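Local coordinates for thiamin pyrophosphokinase (Saccharomyces cerevisiae, PDB 1IG0), which catalyses the transfer of pyrophosphate from ATP to thiamine, the only route to thiamine diphosphate in yeast, at residues Asn23-Lys28 with Asn233-Glu238; Glu264-Lys269 with Cys295-Thr300. All coordinates share one frame; numbering follows the deposited sequence.

Contact 1 (Asn23-Lys28 with Asn233-Glu238); sequences NKMNLK and NGTLIE
Met25 and Ile237 lie side by side on the tightly packed face of this parallel strand pair, with Met25 CE 3.5 Å from Ile237 CG2. The methionine chain is bent twice: chi2 is 127°, and chi3 of -92° sets CE against the isoleucine. Leu27 crosses the isoleucine obliquely and meets the same methyl, its CG 3.8 Å from Ile237 CG2. Between the side-chain layers the backbones of 23-26 and 235-238 bond in parallel fashion, each of Asn23 and Met25 using both N-H and C=O. Asn23 O takes Leu236 N at 2.7 Å and Met25 O takes Glu238 N at 2.7 Å, while Asn23 N reaches Gly234 O only weakly. Leu27 N closes the series on Glu238 O.

The face of Lys24, Leu236, Asn26 and Glu238 is looser and wetter. Lys24 CE rests 3.5 Å from Leu236 CD2, and Glu238 OE2 lies 3.4 Å from Lys24 CD, with Lys24 NZ beyond salt-bridge range. A water accepts from Asn26 ND2 and donates weakly to Glu238 OE1, and Asn26 OD1 receives Lys28 N at 3.1 Å in an Asx turn. An alanine in place of Asn26 would probably leave Lys28 N without its turn acceptor and the water without the ND2 donor that ties it across to Glu238.

The pair forms one edge of the five-stranded sheet of the beta sandwich: Phe228 of strand 225-230, in the other sheet, covers Met25 and Leu27, Phe243 of helix 241-247 flanks Leu27, and strand 295-300 adjoins 235-238 across from 23-26.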
loop_
_atom_site.group_PDB
_atom_site.type_symbol
_atom_site.label_atom_id
_atom_site.label_comp_id
_atom_site.label_asym_id
_atom_site.label_seq_id
_atom_site.Cartn_x
_atom_site.Cartn_y
_atom_site.Cartn_z
ATOM N N ASN B 23 -19.626 16.521 -8.193
ATOM C CA ASN B 23 -19.389 16.475 -6.763
ATOM C C ASN B 23 -18.344 17.485 -6.320
ATOM O O ASN B 23 -17.326 17.651 -7.011
ATOM C CB ASN B 23 -18.938 15.077 -6.326
ATOM C CG ASN B 23 -20.012 14.040 -6.506
ATOM O OD1 ASN B 23 -21.052 14.084 -5.849
ATOM N ND2 ASN B 23 -19.775 13.099 -7.409
ATOM N N LYS B 24 -18.612 18.182 -5.203
ATOM C CA LYS B 24 -17.664 19.149 -4.620
ATOM C C LYS B 24 -17.309 18.698 -3.204
ATOM O O LYS B 24 -18.156 18.208 -2.453
ATOM C CB LYS B 24 -18.251 20.565 -4.558
ATOM C CG LYS B 24 -18.258 21.281 -5.889
ATOM C CD LYS B 24 -18.695 22.715 -5.668
ATOM C CE LYS B 24 -18.650 23.560 -6.929
ATOM N NZ LYS B 24 -18.891 25.013 -6.663
ATOM N N MET B 25 -16.043 18.848 -2.848
ATOM C CA MET B 25 -15.597 18.473 -1.515
ATOM C C MET B 25 -14.376 19.269 -1.076
ATOM O O MET B 25 -13.523 19.610 -1.893
ATOM C CB MET B 25 -15.273 16.980 -1.449
ATOM C CG MET B 25 -14.168 16.563 -2.390
ATOM S SD MET B 25 -12.844 15.656 -1.579
ATOM C CE MET B 25 -11.718 16.989 -1.174
ATOM N N ASN B 26 -14.299 19.571 0.217
ATOM C CA ASN B 26 -13.170 20.316 0.761
ATOM C C ASN B 26 -12.305 19.319 1.523
ATOM O O ASN B 26 -12.822 18.499 2.279
ATOM C CB ASN B 26 -13.662 21.422 1.700
ATOM C CG ASN B 26 -12.569 22.412 2.062
ATOM O OD1 ASN B 26 -11.554 22.047 2.653
ATOM N ND2 ASN B 26 -12.775 23.675 1.705
ATOM N N LEU B 27 -10.992 19.387 1.321
ATOM C CA LEU B 27 -10.069 18.470 1.982
ATOM C C LEU B 27 -10.204 18.431 3.500
ATOM O O LEU B 27 -10.081 17.370 4.109
ATOM C CB LEU B 27 -8.625 18.814 1.604
ATOM C CG LEU B 27 -8.219 18.486 0.165
ATOM C CD1 LEU B 27 -6.794 18.950 -0.084
ATOM C CD2 LEU B 27 -8.342 16.986 -0.069
ATOM N N LYS B 28 -10.458 19.583 4.111
ATOM C CA LYS B 28 -10.600 19.653 5.562
ATOM C C LYS B 28 -11.771 18.832 6.086
ATOM O O LYS B 28 -11.722 18.303 7.197
ATOM C CB LYS B 28 -10.766 21.106 6.010
ATOM C CG LYS B 28 -9.485 21.914 5.962
ATOM C CD LYS B 28 -9.741 23.368 6.310
ATOM C CE LYS B 28 -8.450 24.165 6.311
ATOM N NZ LYS B 28 -8.710 25.626 6.389
ATOM N N ASN B 233 -16.983 10.945 -13.157
ATOM C CA ASN B 233 -17.687 12.017 -13.854
ATOM C C ASN B 233 -17.515 13.463 -13.390
ATOM O O ASN B 233 -18.354 14.313 -13.692
ATOM C CB ASN B 233 -19.173 11.670 -13.908
ATOM C CG ASN B 233 -19.442 10.402 -14.695
ATOM O OD1 ASN B 233 -20.455 9.738 -14.488
ATOM N ND2 ASN B 233 -18.539 10.065 -15.612
ATOM N N GLY B 234 -16.440 13.752 -12.666
ATOM C CA GLY B 234 -16.211 15.124 -12.249
ATOM C C GLY B 234 -16.354 15.455 -10.779
ATOM O O GLY B 234 -17.466 15.594 -10.271
ATOM N N THR B 235 -15.220 15.594 -10.100
ATOM C CA THR B 235 -15.197 15.932 -8.682
ATOM C C THR B 235 -14.292 17.137 -8.482
ATOM O O THR B 235 -13.153 17.153 -8.951
ATOM C CB THR B 235 -14.656 14.766 -7.824
ATOM O OG1 THR B 235 -15.587 13.678 -7.842
ATOM C CG2 THR B 235 -14.447 15.215 -6.387
ATOM N N LEU B 236 -14.806 18.149 -7.792
ATOM C CA LEU B 236 -14.032 19.352 -7.532
ATOM C C LEU B 236 -13.485 19.331 -6.112
ATOM O O LEU B 236 -14.246 19.353 -5.143
ATOM C CB LEU B 236 -14.898 20.600 -7.726
ATOM C CG LEU B 236 -14.180 21.938 -7.516
ATOM C CD1 LEU B 236 -13.183 22.164 -8.644
ATOM C CD2 LEU B 236 -15.196 23.066 -7.469
ATOM N N ILE B 237 -12.163 19.277 -5.998
ATOM C CA ILE B 237 -11.504 19.274 -4.699
ATOM C C ILE B 237 -11.207 20.720 -4.319
ATOM O O ILE B 237 -10.525 21.437 -5.052
ATOM C CB ILE B 237 -10.185 18.481 -4.750
ATOM C CG1 ILE B 237 -10.469 17.032 -5.149
ATOM C CG2 ILE B 237 -9.487 18.546 -3.397
ATOM C CD1 ILE B 237 -9.230 16.222 -5.402
ATOM N N GLU B 238 -11.728 21.149 -3.175
ATOM C CA GLU B 238 -11.522 22.516 -2.719
ATOM C C GLU B 238 -10.589 22.597 -1.518
ATOM O O GLU B 238 -10.515 21.673 -0.706
ATOM C CB GLU B 238 -12.870 23.155 -2.374
ATOM C CG GLU B 238 -13.838 23.204 -3.544
ATOM C CD GLU B 238 -15.113 23.951 -3.211
ATOM O OE1 GLU B 238 -15.024 25.112 -2.763
ATOM O OE2 GLU B 238 -16.206 23.380 -3.401
HETATM O O HOH W 1 -15.280 24.258 -0.023
#

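Contact 2 (Glu264-Lys269 with Cys295-Thr300)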
loop_
_atom_site.group_PDB
_atom_site.type_symbol
_atom_site.label_atom_id
_atom_site.label_comp_id
_atom_site.label_asym_id
_atom_site.label_seq_id
_atom_site.Cartn_x
_atom_site.Cartn_y
_atom_site.Cartn_z
ATOM N N GLU B 264 -10.431 14.247 -17.862
ATOM C CA GLU B 264 -9.829 15.565 -17.758
ATOM C C GLU B 264 -9.561 15.998 -16.325
ATOM O O GLU B 264 -10.295 15.645 -15.403
ATOM C CB GLU B 264 -10.733 16.606 -18.432
ATOM C CG GLU B 264 -10.461 18.044 -18.004
ATOM C CD GLU B 264 -11.418 19.036 -18.634
ATOM O OE1 GLU B 264 -12.635 18.752 -18.663
ATOM O OE2 GLU B 264 -10.957 20.104 -19.088
ATOM N N THR B 265 -8.484 16.756 -16.153
ATOM C CA THR B 265 -8.119 17.303 -14.858
ATOM C C THR B 265 -7.743 18.754 -15.106
ATOM O O THR B 265 -7.234 19.098 -16.172
ATOM C CB THR B 265 -6.906 16.590 -14.226
ATOM O OG1 THR B 265 -5.731 16.845 -15.006
ATOM C CG2 THR B 265 -7.159 15.097 -14.142
ATOM N N ARG B 266 -8.028 19.601 -14.126
ATOM C CA ARG B 266 -7.706 21.018 -14.203
ATOM C C ARG B 266 -7.205 21.408 -12.821
ATOM O O ARG B 266 -7.902 21.207 -11.829
ATOM C CB ARG B 266 -8.952 21.845 -14.551
ATOM C CG ARG B 266 -9.528 21.594 -15.936
ATOM C CD ARG B 266 -10.704 22.530 -16.205
ATOM N NE ARG B 266 -11.232 22.386 -17.560
ATOM C CZ ARG B 266 -12.228 23.114 -18.059
ATOM N NH1 ARG B 266 -12.814 24.046 -17.318
ATOM N NH2 ARG B 266 -12.644 22.907 -19.302
ATOM N N GLY B 267 -5.991 21.939 -12.746
ATOM C CA GLY B 267 -5.467 22.338 -11.455
ATOM C C GLY B 267 -4.363 21.462 -10.898
ATOM O O GLY B 267 -4.005 21.590 -9.730
ATOM N N LEU B 268 -3.834 20.560 -11.719
ATOM C CA LEU B 268 -2.741 19.690 -11.297
ATOM C C LEU B 268 -1.493 20.134 -12.057
ATOM O O LEU B 268 -1.586 20.539 -13.217
ATOM C CB LEU B 268 -3.054 18.226 -11.627
ATOM C CG LEU B 268 -4.186 17.523 -10.869
ATOM C CD1 LEU B 268 -4.402 16.133 -11.458
ATOM C CD2 LEU B 268 -3.841 17.428 -9.389
ATOM N N LYS B 269 -0.334 20.067 -11.405
ATOM C CA LYS B 269 0.921 20.463 -12.039
ATOM C C LYS B 269 0.988 19.843 -13.427
ATOM O O LYS B 269 1.461 20.464 -14.378
ATOM C CB LYS B 269 2.111 19.999 -11.197
ATOM C CG LYS B 269 3.469 20.332 -11.798
ATOM C CD LYS B 269 3.696 21.829 -11.951
ATOM C CE LYS B 269 5.082 22.103 -12.521
ATOM N NZ LYS B 269 5.329 23.557 -12.728
ATOM N N CYS B 295 -8.615 25.263 -5.870
ATOM C CA CYS B 295 -9.327 24.033 -6.198
ATOM C C CYS B 295 -8.741 23.271 -7.378
ATOM O O CYS B 295 -8.050 23.837 -8.226
ATOM C CB CYS B 295 -10.807 24.334 -6.461
ATOM S SG CYS B 295 -11.130 25.465 -7.833
ATOM N N CYS B 296 -9.026 21.973 -7.410
ATOM C CA CYS B 296 -8.559 21.083 -8.462
ATOM C C CYS B 296 -9.735 20.240 -8.943
ATOM O O CYS B 296 -10.524 19.747 -8.136
ATOM C CB CYS B 296 -7.452 20.178 -7.918
ATOM S SG CYS B 296 -6.865 18.938 -9.080
ATOM N N PHE B 297 -9.851 20.080 -10.257
ATOM C CA PHE B 297 -10.938 19.308 -10.845
ATOM C C PHE B 297 -10.421 18.012 -11.453
ATOM O O PHE B 297 -9.464 18.019 -12.226
ATOM C CB PHE B 297 -11.639 20.136 -11.926
ATOM C CG PHE B 297 -12.770 19.420 -12.612
ATOM C CD1 PHE B 297 -13.941 19.110 -11.924
ATOM C CD2 PHE B 297 -12.666 19.066 -13.955
ATOM C CE1 PHE B 297 -14.997 18.461 -12.567
ATOM C CE2 PHE B 297 -13.714 18.417 -14.609
ATOM C CZ PHE B 297 -14.881 18.113 -13.914
ATOM N N ILE B 298 -11.054 16.900 -11.092
ATOM C CA ILE B 298 -10.670 15.595 -11.616
ATOM C C ILE B 298 -11.906 14.876 -12.140
ATOM O O ILE B 298 -12.860 14.642 -11.399
ATOM C CB ILE B 298 -9.998 14.727 -10.531
ATOM C CG1 ILE B 298 -8.691 15.387 -10.083
ATOM C CG2 ILE B 298 -9.718 13.327 -11.076
ATOM C CD1 ILE B 298 -8.009 14.698 -8.920
ATOM N N ASP B 299 -11.881 14.533 -13.424
ATOM C CA ASP B 299 -13.000 13.855 -14.065
ATOM C C ASP B 299 -12.562 12.505 -14.619
ATOM O O ASP B 299 -11.862 12.435 -15.631
ATOM C CB ASP B 299 -13.552 14.725 -15.197
ATOM C CG ASP B 299 -14.784 14.129 -15.851
ATOM O OD1 ASP B 299 -15.169 13.000 -15.486
ATOM O OD2 ASP B 299 -15.368 14.791 -16.734
ATOM N N THR B 300 -12.974 11.435 -13.948
ATOM C CA THR B 300 -12.634 10.085 -14.374
ATOM C C THR B 300 -13.878 9.317 -14.803
ATOM O O THR B 300 -14.988 9.619 -14.365
ATOM C CB THR B 300 -11.929 9.300 -13.248
ATOM O OG1 THR B 300 -12.735 9.332 -12.062
ATOM C CG2 THR B 300 -10.563 9.903 -12.958
HETATM O O HOH W 2 -14.709 16.976 -18.495
#
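Arg266 O is gripped by Phe297 N of the opposing strand, which donates to it almost straight, at 2.7 Å with an N-H...O angle of 176°; Cys296 CA adds a minor CA-H...O contact at the same oxygen. Arg266 N returns a bond to Phe297 O, which also meets Thr265 CA at 3.0 Å. Glu264 and Asp299 form the second hydrogen-bonded pair, and Thr265 stands across from Ile298 in the non-hydrogen-bonded position between them.

On the face of Glu264, Arg266, Phe297 and Asp299, a charged cluster runs beside the Phe297 ring. Phe297 CG is anti to the backbone N (chi1 179°), and the ring meets Glu264 OE1 at its edge, near its plane, 4.2 Å from CE2. Along its own strand, Glu264 OE2 receives Arg266 NE at 2.8 Å in a salt bridge, from above the carboxylate plane, and the NH2 bond to it is weak; Arg266 NH1 has a second acidic partner in Asp17. A water donates to both Glu264 OE1 and Asp299 OD2, which would be expected to ease the repulsion between the two carboxylates.

This is an antiparallel pair within the five-stranded sheet of the beta sandwich, in the vitamin B1 binding domain. The regular pairing ends at Gly267, where phi is 108° and a CB would press on Cys295 O and Cys296 CA. Beyond it Leu268 brings CD2 to 3.4 Å from Cys296 SG, and the same side chain touches Cys251 and Leu253 of strand 248-254 in the other sheet. The Leu268 side chain is about 7 Å from bound thiamine and also packs on Asn288 of its pocket, while Thr265 hydrogen-bonds through its backbone and OG1 to Val272, another pocket residue, and through OG1 to Asp271.

How the contacts relate
Contact 1 and contact 2 lie in one five-stranded mixed sheet, their centres 10 Å apart, and come in series along the chain. Strand 235-238 of contact 1 and strand 295-300 of contact 2 are antiparallel neighbours, and the order across the sheet runs 23-26, 235-238, 295-300, 260-266, 275-277. Asn233 N to Thr300 O and Ile237 N to Cys296 O, both 2.7 Å, are probable hydrogen bonds between the two contacts. Strand 23-26, from near the N-terminus, thus extends a sheet made otherwise from the C-terminal part of the chain. Contact 2 lies toward the bound thiamine, whereas the side chain of Ile237 in contact 1 is about 14 Å from it.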